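Uncharacterized protein (Pectobacterium carotovorum, PDB 2PH0) probably carries heme within the cytosol, as a member of the ChuX/HutX family of heme-utilisation proteins. Local coordinates at residues A109-K114 and T120-F125. Residues are numbered along the deposited sequence; the frame is centred on the assembly and turned at random.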
ATOM      1  N   ALA B 109       8.572   8.783 -12.196  1.00 14.71           N
ATOM      2  CA  ALA B 109       9.928   9.289 -12.021  1.00 14.37           C
ATOM      3  C   ALA B 109      10.925   8.175 -11.765  1.00 14.12           C
ATOM      4  O   ALA B 109      10.649   7.231 -11.014  1.00 12.30           O
ATOM      5  CB  ALA B 109       9.972  10.297 -10.859  1.00 10.56           C
ATOM      6  N   PHE B 110      12.086   8.293 -12.407  1.00 11.06           N
ATOM      7  CA  PHE B 110      13.179   7.350 -12.236  1.00 11.92           C
ATOM      8  C   PHE B 110      14.208   8.150 -11.435  1.00 14.59           C
ATOM      9  O   PHE B 110      14.796   9.111 -11.929  1.00 12.51           O
ATOM     10  CB  PHE B 110      13.740   6.923 -13.595  1.00 14.85           C
ATOM     11  CG  PHE B 110      12.824   6.007 -14.367  1.00 15.25           C
ATOM     12  CD1 PHE B 110      11.710   6.506 -15.036  1.00 19.12           C
ATOM     13  CD2 PHE B 110      13.074   4.642 -14.412  1.00 14.40           C
ATOM     14  CE1 PHE B 110      10.858   5.644 -15.744  1.00 19.27           C
ATOM     15  CE2 PHE B 110      12.230   3.776 -15.113  1.00 15.95           C
ATOM     16  CZ  PHE B 110      11.121   4.282 -15.779  1.00 16.81           C
ATOM     17  N   ILE B 111      14.401   7.752 -10.183  1.00 11.43           N
ATOM     18  CA  ILE B 111      15.285   8.473  -9.277  1.00 12.23           C
ATOM     19  C   ILE B 111      16.495   7.677  -8.838  1.00 17.50           C
ATOM     20  O   ILE B 111      16.364   6.548  -8.374  1.00 13.78           O
ATOM     21  CB  ILE B 111      14.508   8.880  -8.004  1.00 16.13           C
ATOM     22  CG1 ILE B 111      13.226   9.621  -8.388  1.00 17.14           C
ATOM     23  CG2 ILE B 111      15.378   9.736  -7.103  1.00 14.89           C
ATOM     24  CD1 ILE B 111      12.325   9.931  -7.213  1.00 11.83           C
ATOM     25  N   GLU B 112      17.674   8.273  -8.981  1.00 15.74           N
ATOM     26  CA  GLU B 112      18.901   7.634  -8.536  1.00 13.85           C
ATOM     27  C   GLU B 112      19.504   8.611  -7.529  1.00 16.70           C
ATOM     28  O   GLU B 112      19.990   9.672  -7.906  1.00 19.80           O
ATOM     29  CB  GLU B 112      19.849   7.397  -9.713  1.00 19.43           C
ATOM     30  CG  GLU B 112      19.351   6.329 -10.680  1.00 16.68           C
ATOM     31  CD  GLU B 112      20.308   6.057 -11.838  1.00 25.18           C
ATOM     32  OE1 GLU B 112      20.413   6.900 -12.755  1.00 30.81           O
ATOM     33  OE2 GLU B 112      20.956   4.993 -11.830  1.00 32.46           O
ATOM     34  N   ARG B 113      19.433   8.264  -6.251  1.00 15.51           N
ATOM     35  CA  ARG B 113      19.959   9.139  -5.205  1.00 21.05           C
ATOM     36  C   ARG B 113      20.399   8.331  -3.992  1.00 22.77           C
ATOM     37  O   ARG B 113      20.096   7.148  -3.878  1.00 22.15           O
ATOM     38  CB  ARG B 113      18.881  10.146  -4.779  1.00 19.90           C
ATOM     39  CG  ARG B 113      17.630   9.490  -4.202  1.00 26.70           C
ATOM     40  CD  ARG B 113      16.556  10.516  -3.873  1.00 34.16           C
ATOM     41  NE  ARG B 113      16.900  11.338  -2.717  1.00 23.48           N
ATOM     42  CZ  ARG B 113      16.585  11.037  -1.462  1.00 30.27           C
ATOM     43  NH1 ARG B 113      15.908   9.928  -1.187  1.00 22.99           N
ATOM     44  NH2 ARG B 113      16.947  11.848  -0.480  1.00 23.97           N
ATOM     45  N   LYS B 114      21.124   8.968  -3.083  1.00 26.05           N
ATOM     46  CA  LYS B 114      21.558   8.265  -1.889  1.00 24.71           C
ATOM     47  C   LYS B 114      20.530   8.380  -0.774  1.00 27.49           C
ATOM     48  O   LYS B 114      19.843   9.388  -0.650  1.00 29.66           O
ATOM     49  CB  LYS B 114      22.899   8.811  -1.397  1.00 31.66           C
ATOM     50  CG  LYS B 114      24.100   8.300  -2.166  1.00 38.52           C
ATOM     51  CD  LYS B 114      25.394   8.775  -1.528  1.00 42.66           C
ATOM     52  CE  LYS B 114      26.583   8.040  -2.110  1.00 46.72           C
ATOM     53  NZ  LYS B 114      26.448   6.571  -1.891  1.00 44.29           N
ATOM     54  N   THR B 120      20.637   4.386  -4.168  1.00 20.94           N
ATOM     55  CA  THR B 120      19.329   3.776  -4.352  1.00 15.63           C
ATOM     56  C   THR B 120      18.787   4.173  -5.715  1.00 13.58           C
ATOM     57  O   THR B 120      19.141   5.217  -6.264  1.00 15.80           O
ATOM     58  CB  THR B 120      18.329   4.210  -3.244  1.00 22.47           C
ATOM     59  OG1 THR B 120      17.912   5.565  -3.456  1.00 26.24           O
ATOM     60  CG2 THR B 120      18.986   4.102  -1.869  1.00 22.24           C
ATOM     61  N   ALA B 121      17.940   3.315  -6.270  1.00 13.69           N
ATOM     62  CA  ALA B 121      17.327   3.561  -7.562  1.00 12.55           C
ATOM     63  C   ALA B 121      15.871   3.152  -7.445  1.00 14.54           C
ATOM     64  O   ALA B 121      15.569   2.004  -7.110  1.00 12.74           O
ATOM     65  CB  ALA B 121      18.011   2.734  -8.639  1.00 11.80           C
ATOM     66  N   SER B 122      14.975   4.088  -7.722  1.00 12.55           N
ATOM     67  CA  SER B 122      13.551   3.800  -7.625  1.00 12.63           C
ATOM     68  C   SER B 122      12.715   4.366  -8.763  1.00 14.89           C
ATOM     69  O   SER B 122      13.104   5.315  -9.445  1.00 15.60           O
ATOM     70  CB  SER B 122      13.004   4.326  -6.291  1.00 14.42           C
ATOM     71  OG  SER B 122      13.253   5.723  -6.136  1.00 16.81           O
ATOM     72  N   VAL B 123      11.563   3.744  -8.978  1.00 12.97           N
ATOM     73  CA  VAL B 123      10.629   4.209  -9.985  1.00 11.68           C
ATOM     74  C   VAL B 123       9.407   4.579  -9.165  1.00 16.89           C
ATOM     75  O   VAL B 123       8.821   3.722  -8.497  1.00 13.56           O
ATOM     76  CB  VAL B 123      10.240   3.118 -10.987  1.00 14.07           C
ATOM     77  CG1 VAL B 123       9.270   3.701 -12.003  1.00 15.81           C
ATOM     78  CG2 VAL B 123      11.476   2.577 -11.682  1.00 13.57           C
ATOM     79  N   VAL B 124       9.042   5.852  -9.194  1.00 14.53           N
ATOM     80  CA  VAL B 124       7.903   6.328  -8.413  1.00 15.23           C
ATOM     81  C   VAL B 124       6.717   6.695  -9.297  1.00 12.98           C
ATOM     82  O   VAL B 124       6.867   7.404 -10.281  1.00 15.10           O
ATOM     83  CB  VAL B 124       8.307   7.548  -7.573  1.00 13.92           C
ATOM     84  CG1 VAL B 124       7.168   7.942  -6.645  1.00 13.97           C
ATOM     85  CG2 VAL B 124       9.575   7.220  -6.756  1.00 12.41           C
ATOM     86  N   PHE B 125       5.536   6.201  -8.931  1.00 15.34           N
ATOM     87  CA  PHE B 125       4.306   6.457  -9.681  1.00 14.13           C
ATOM     88  C   PHE B 125       3.451   7.438  -8.888  1.00 15.80           C
ATOM     89  O   PHE B 125       3.115   7.181  -7.733  1.00 16.77           O
ATOM     90  CB  PHE B 125       3.557   5.133  -9.905  1.00 14.27           C
ATOM     91  CG  PHE B 125       4.353   4.114 -10.680  1.00 14.38           C
ATOM     92  CD1 PHE B 125       4.024   3.813 -11.999  1.00 14.85           C
ATOM     93  CD2 PHE B 125       5.427   3.449 -10.086  1.00 13.92           C
ATOM     94  CE1 PHE B 125       4.750   2.862 -12.715  1.00 25.15           C
ATOM     95  CE2 PHE B 125       6.158   2.495 -10.791  1.00 17.74           C
ATOM     96  CZ  PHE B 125       5.817   2.201 -12.110  1.00 16.52           C
TER
HETATM   97  O   HOH W   1      15.981   6.500  -5.508  1.00 17.21           O
HETATM   98  O   HOH W   2      15.487   7.268  -2.301  1.00 39.11           O
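A109-K114 and T120-F125 run antiparallel, their axes 4.8 Å apart at closest approach and their directions 158° from each other. A109 with V124, I111 with S122 and R113 with T120 are hydrogen-bonded pairs; F110 with V123 and E112 with A121 are the non-hydrogen-bonded pairs between them. In the central pair I111 N reaches S122 O at 2.9 Å, almost straight at 173°, and S122 N returns a bond to I111 O. The R113-T120 rung is less regular: R113 O accepts both T120 N and, at 2.7 Å, T120 OG1, which approach from opposite faces of the carbonyl plane. T120 can do this because chi1 of 74° sets OG1 between its own backbone N and carbonyl carbon, from where it reaches across to R113 O. On the face of A109, I111, R113, T120, S122 and V124, a water donates to T120 OG1 and I111 O and hydrogen-bonds S122 OG, so the small hydroxyls suit this polar patch. A second water joins T120 OG1 to R113 NH1, while the long R113 side chain lets NH2 donate hydrogen bonds to the carbonyl oxygens of P13 and G15. Toward V124 the patch gives way to apolar packing, I111 CD1 lying 3.9 Å from V124 CG2. On the face of F110, E112, A121 and V123, F110 CE2 lies 3.7 Å from V123 CG2, with V123 CG1 over the ring near its rim. These apolar residues suit packing against helix 148-160, whose F154 meets F110 edge-to-face. Partly exposed E112 extends its carboxylate to a salt bridge with R155 of that helix, beside small A121. Consecutive strands 107-115 and 118-126 form a beta hairpin, flanked by strands 40-44 and 132-137 inside the six-stranded antiparallel sheet of this ChuX/HutX-family protein.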